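Local structure of glycosyl hydrolase (Streptomyces cattleya, 7LR8) at residues T358-D363 with F383-R388; V362-G367 with S374-G379. The protein probably hydrolyses the beta-1,4 linkage of Man-beta-1,4-GlcNAc, a disaccharide from the N-glycan core, as a family GH5 glycosidase of subfamily 18. The protein carries 1 engineered substitution. All coordinates share one frame; numbering follows the deposited sequence.

Contact 1: T358-D363 with F383-R388; sequences TALVVD and FEAFMR
Segments 358-363 and 383-388 approach most closely where Leu-360 faces Phe-386, their CA atoms 6.9 Å apart, a strand-to-helix packing inside a beta-alpha-beta unit whose second strand is 397-400. No hydrogen bond spans the two segments. Backbone bonds run within the helix, through pairs such as Met-387 N to Phe-383 O, 3.1 Å, and within the sheet, where Leu-360 pairs with Thr-397 and Val-399.

Leu-360 alone reaches across from the strand, its CB directed at the helix. CG lies anti to the backbone N (chi1 170°), and the forked end straddles the turn holding Ala-385 and Phe-386. The CD1 branch rests on the methyl of Ala-385, 3.8 Å from its CB. The CD2 branch sits 3.6 Å from the backbone N of Phe-386 and 3.8 Å from its CB; it touches the root of that side chain and lies beyond the ring's edge, near its plane, not over a face. Alanine suits its place because a single methyl lets the helix come close, while leucine's two methyls let it touch both Ala-385 and the start of the Phe-386 side chain. Pro-421 covers both Leu-360 and Ala-385, and the Phe-386 ring also meets that of Tyr-248, planes at about 55°. With every touching residue buried and the contacts wholly van der Waals, adhesion here depends on shape and on exclusion of water.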
loop_
_atom_site.group_PDB
_atom_site.type_symbol
_atom_site.label_atom_id
_atom_site.label_comp_id
_atom_site.label_asym_id
_atom_site.label_seq_id
_atom_site.Cartn_x
_atom_site.Cartn_y
_atom_site.Cartn_z
ATOM N N THR B 358 -25.111 -11.572 -39.788
ATOM C CA THR B 358 -26.291 -11.034 -39.119
ATOM C C THR B 358 -25.859 -10.206 -37.914
ATOM O O THR B 358 -25.145 -10.706 -37.037
ATOM C CB THR B 358 -27.230 -12.154 -38.661
ATOM O OG1 THR B 358 -27.669 -12.923 -39.795
ATOM C CG2 THR B 358 -28.442 -11.568 -37.943
ATOM N N ALA B 359 -26.304 -8.950 -37.859
ATOM C CA ALA B 359 -25.875 -8.018 -36.823
ATOM C C ALA B 359 -27.067 -7.529 -36.008
ATOM O O ALA B 359 -28.106 -7.163 -36.570
ATOM C CB ALA B 359 -25.135 -6.826 -37.430
ATOM N N LEU B 360 -26.912 -7.537 -34.689
ATOM C CA LEU B 360 -27.912 -6.993 -33.777
ATOM C C LEU B 360 -27.609 -5.520 -33.529
ATOM O O LEU B 360 -26.456 -5.158 -33.270
ATOM C CB LEU B 360 -27.906 -7.765 -32.457
ATOM C CG LEU B 360 -28.724 -7.203 -31.294
ATOM C CD1 LEU B 360 -30.209 -7.383 -31.570
ATOM C CD2 LEU B 360 -28.329 -7.877 -29.986
ATOM N N VAL B 361 -28.640 -4.676 -33.601
ATOM C CA VAL B 361 -28.441 -3.240 -33.408
ATOM C C VAL B 361 -28.210 -2.941 -31.933
ATOM O O VAL B 361 -29.000 -3.343 -31.069
ATOM C CB VAL B 361 -29.641 -2.447 -33.942
ATOM C CG1 VAL B 361 -29.458 -0.954 -33.642
ATOM C CG2 VAL B 361 -29.819 -2.689 -35.432
ATOM N N VAL B 362 -27.142 -2.201 -31.639
ATOM C CA VAL B 362 -26.817 -1.785 -30.278
ATOM C C VAL B 362 -27.003 -0.278 -30.186
ATOM O O VAL B 362 -26.275 0.487 -30.831
ATOM C CB VAL B 362 -25.389 -2.188 -29.890
ATOM C CG1 VAL B 362 -25.044 -1.665 -28.505
ATOM C CG2 VAL B 362 -25.243 -3.703 -29.956
ATOM N N ASP B 363 -27.971 0.150 -29.376
ATOM C CA ASP B 363 -28.277 1.563 -29.170
ATOM C C ASP B 363 -28.011 1.863 -27.702
ATOM O O ASP B 363 -28.781 1.446 -26.832
ATOM C CB ASP B 363 -29.726 1.871 -29.552
ATOM C CG ASP B 363 -30.039 3.365 -29.551
ATOM O OD1 ASP B 363 -29.258 4.163 -28.987
ATOM O OD2 ASP B 363 -31.089 3.741 -30.111
ATOM N N PHE B 383 -28.468 -7.500 -24.504
ATOM C CA PHE B 383 -27.949 -8.758 -23.972
ATOM C C PHE B 383 -28.882 -9.924 -24.283
ATOM O O PHE B 383 -28.452 -10.954 -24.814
ATOM C CB PHE B 383 -27.754 -8.620 -22.456
ATOM C CG PHE B 383 -27.108 -9.818 -21.797
ATOM C CD1 PHE B 383 -27.829 -10.986 -21.561
ATOM C CD2 PHE B 383 -25.783 -9.761 -21.389
ATOM C CE1 PHE B 383 -27.235 -12.081 -20.955
ATOM C CE2 PHE B 383 -25.181 -10.857 -20.766
ATOM C CZ PHE B 383 -25.903 -12.016 -20.557
ATOM N N GLU B 384 -30.166 -9.781 -23.942
ATOM C CA GLU B 384 -31.102 -10.892 -24.107
ATOM C C GLU B 384 -31.402 -11.157 -25.577
ATOM O O GLU B 384 -31.553 -12.317 -25.980
ATOM C CB GLU B 384 -32.390 -10.620 -23.326
ATOM C CG GLU B 384 -32.124 -10.276 -21.867
ATOM C CD GLU B 384 -33.257 -10.652 -20.929
ATOM O OE1 GLU B 384 -34.430 -10.642 -21.361
ATOM O OE2 GLU B 384 -32.967 -10.950 -19.750
ATOM N N ALA B 385 -31.484 -10.108 -26.399
ATOM C CA ALA B 385 -31.683 -10.339 -27.829
ATOM C C ALA B 385 -30.484 -11.053 -28.443
ATOM O O ALA B 385 -30.652 -11.901 -29.324
ATOM C CB ALA B 385 -31.954 -9.023 -28.556
ATOM N N PHE B 386 -29.270 -10.724 -28.000
ATOM C CA PHE B 386 -28.088 -11.406 -28.527
ATOM C C PHE B 386 -28.108 -12.880 -28.163
ATOM O O PHE B 386 -27.785 -13.740 -28.993
ATOM C CB PHE B 386 -26.803 -10.752 -28.002
ATOM C CG PHE B 386 -25.537 -11.340 -28.591
ATOM C CD1 PHE B 386 -24.965 -12.486 -28.046
ATOM C CD2 PHE B 386 -24.908 -10.728 -29.670
ATOM C CE1 PHE B 386 -23.799 -13.032 -28.591
ATOM C CE2 PHE B 386 -23.740 -11.258 -30.226
ATOM C CZ PHE B 386 -23.186 -12.414 -29.682
ATOM N N MET B 387 -28.483 -13.189 -26.923
ATOM C CA MET B 387 -28.514 -14.579 -26.495
ATOM C C MET B 387 -29.610 -15.361 -27.201
ATOM O O MET B 387 -29.440 -16.558 -27.452
ATOM C CB MET B 387 -28.688 -14.659 -24.981
ATOM C CG MET B 387 -27.483 -14.114 -24.208
ATOM S SD MET B 387 -25.932 -14.868 -24.764
ATOM C CE MET B 387 -24.744 -13.932 -23.773
ATOM N N ARG B 388 -30.736 -14.717 -27.521
ATOM C CA ARG B 388 -31.790 -15.433 -28.235
ATOM C C ARG B 388 -31.371 -15.716 -29.674
ATOM O O ARG B 388 -31.571 -16.828 -30.176
ATOM C CB ARG B 388 -33.097 -14.641 -28.190
#

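Contact 2: V362-G367 with S374-G379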
loop_
_atom_site.group_PDB
_atom_site.type_symbol
_atom_site.label_atom_id
_atom_site.label_comp_id
_atom_site.label_asym_id
_atom_site.label_seq_id
_atom_site.Cartn_x
_atom_site.Cartn_y
_atom_site.Cartn_z
ATOM N N VAL B 362 -27.142 -2.201 -31.639
ATOM C CA VAL B 362 -26.817 -1.785 -30.278
ATOM C C VAL B 362 -27.003 -0.278 -30.186
ATOM O O VAL B 362 -26.275 0.487 -30.831
ATOM C CB VAL B 362 -25.389 -2.188 -29.890
ATOM C CG1 VAL B 362 -25.044 -1.665 -28.505
ATOM C CG2 VAL B 362 -25.243 -3.703 -29.956
ATOM N N ASP B 363 -27.971 0.150 -29.376
ATOM C CA ASP B 363 -28.277 1.563 -29.170
ATOM C C ASP B 363 -28.011 1.863 -27.702
ATOM O O ASP B 363 -28.781 1.446 -26.832
ATOM C CB ASP B 363 -29.726 1.871 -29.552
ATOM C CG ASP B 363 -30.039 3.365 -29.551
ATOM O OD1 ASP B 363 -29.258 4.163 -28.987
ATOM O OD2 ASP B 363 -31.089 3.741 -30.111
ATOM N N VAL B 364 -26.909 2.558 -27.430
ATOM C CA VAL B 364 -26.523 2.918 -26.073
ATOM C C VAL B 364 -26.662 4.421 -25.837
ATOM O O VAL B 364 -26.060 4.961 -24.909
ATOM C CB VAL B 364 -25.102 2.434 -25.748
ATOM C CG1 VAL B 364 -25.019 0.911 -25.891
ATOM C CG2 VAL B 364 -24.081 3.106 -26.655
ATOM N N GLY B 365 -27.443 5.104 -26.666
ATOM C CA GLY B 365 -27.672 6.517 -26.497
ATOM C C GLY B 365 -26.773 7.369 -27.369
ATOM O O GLY B 365 -25.883 6.867 -28.067
ATOM N N PRO B 366 -26.981 8.682 -27.328
ATOM C CA PRO B 366 -26.245 9.587 -28.215
ATOM C C PRO B 366 -24.844 9.878 -27.700
ATOM O O PRO B 366 -24.510 9.639 -26.539
ATOM C CB PRO B 366 -27.094 10.867 -28.210
ATOM C CG PRO B 366 -28.121 10.694 -27.094
ATOM C CD PRO B 366 -27.810 9.419 -26.361
ATOM N N GLY B 367 -24.028 10.429 -28.595
ATOM C CA GLY B 367 -22.667 10.791 -28.255
ATOM C C GLY B 367 -21.741 9.590 -28.244
ATOM O O GLY B 367 -22.070 8.500 -28.715
ATOM N N SER B 374 -26.285 0.194 -20.306
ATOM C CA SER B 374 -26.791 -0.891 -19.474
ATOM C C SER B 374 -27.755 -1.814 -20.218
ATOM O O SER B 374 -28.044 -2.903 -19.715
ATOM C CB SER B 374 -27.467 -0.325 -18.218
ATOM O OG SER B 374 -28.514 0.565 -18.548
ATOM N N VAL B 375 -28.246 -1.423 -21.398
ATOM C CA VAL B 375 -29.019 -2.360 -22.208
ATOM C C VAL B 375 -28.158 -3.537 -22.638
ATOM O O VAL B 375 -28.685 -4.586 -23.030
ATOM C CB VAL B 375 -29.632 -1.658 -23.439
ATOM C CG1 VAL B 375 -30.615 -0.574 -23.000
ATOM C CG2 VAL B 375 -28.538 -1.096 -24.354
ATOM N N CYS B 376 -26.839 -3.389 -22.569
ATOM C CA CYS B 376 -25.905 -4.447 -22.915
ATOM C C CYS B 376 -25.603 -5.370 -21.747
ATOM O O CYS B 376 -25.017 -6.438 -21.964
ATOM C CB CYS B 376 -24.594 -3.846 -23.428
ATOM S SG CYS B 376 -24.776 -2.846 -24.921
ATOM N N ALA B 377 -25.974 -4.977 -20.528
ATOM C CA ALA B 377 -25.671 -5.736 -19.330
ATOM C C ALA B 377 -26.632 -6.908 -19.188
ATOM O O ALA B 377 -27.676 -6.944 -19.843
ATOM C CB ALA B 377 -25.770 -4.832 -18.103
ATOM N N PRO B 378 -26.297 -7.887 -18.348
ATOM C CA PRO B 378 -27.261 -8.954 -18.042
ATOM C C PRO B 378 -28.614 -8.374 -17.648
ATOM O O PRO B 378 -28.702 -7.436 -16.854
ATOM C CB PRO B 378 -26.599 -9.701 -16.879
ATOM C CG PRO B 378 -25.120 -9.502 -17.116
ATOM C CD PRO B 378 -24.987 -8.122 -17.706
ATOM N N GLY B 379 -29.680 -8.931 -18.225
ATOM C CA GLY B 379 -31.010 -8.385 -18.049
ATOM C C GLY B 379 -31.396 -7.322 -19.056
ATOM O O GLY B 379 -32.588 -7.005 -19.170
#
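An Asx turn at Asp-363 shapes the loop that follows strand 358-362, and the valines on either side of Asp-363, Val-362 and Val-364, meet Cys-376 at the end of a short 3-10 segment. The thiol is the common partner: SG lies 3.8 Å from Val-362 CG1 and 3.9 Å from Val-364 CG1. The CB of Cys-376 is itself directed at the valines, and a chi1 of -61° turns SG away from the residue's own carbonyl. On the strand side, Val-362 extends CG1 opposite its backbone N (chi1 176°), which brings that methyl to the sulfur. The small, weakly polar cysteine suits this place because SG can rest against two neighbouring valine methyls, both on one side of it, and Leu-252 and Val-382 extend the apolar surroundings.

Val-375, nearer the solvent, lays CG2 3.6 Å from the backbone O of Asp-363, with a looser approach to Val-364. In the turn itself, the positive phi of Gly-365 suits a glycine, and the short side chain of Asp-363 reaches the backbone two residues on: Gly-365 N donates to Asp-363 OD1 at 3.1 Å, with an N-H...O angle of 161°.

In the fold
From the N-terminal side, the chain runs along strand 358-362, leaves it at Asp-363, and returns through the 3-10 segment to helix 381-391. Contact 2 closes the shorter loop, leaving six residues between its segments; contact 1 closes the longer one, with 19 between, and contact 2 falls largely within that span. Val-362 and Asp-363 belong to both, and the centres lie about 10 Å apart. A probable hydrogen bond from Phe-383 N to Val-375 O, 3.3 Å, joins the second segments at the helix start. Contact 1 packs the helix on strand 358-362, central in the small three-stranded parallel sheet, while contact 2 holds the two ends of the connecting loop together, beside helix 240-253 of the eight-stranded barrel and away from the glycan pocket.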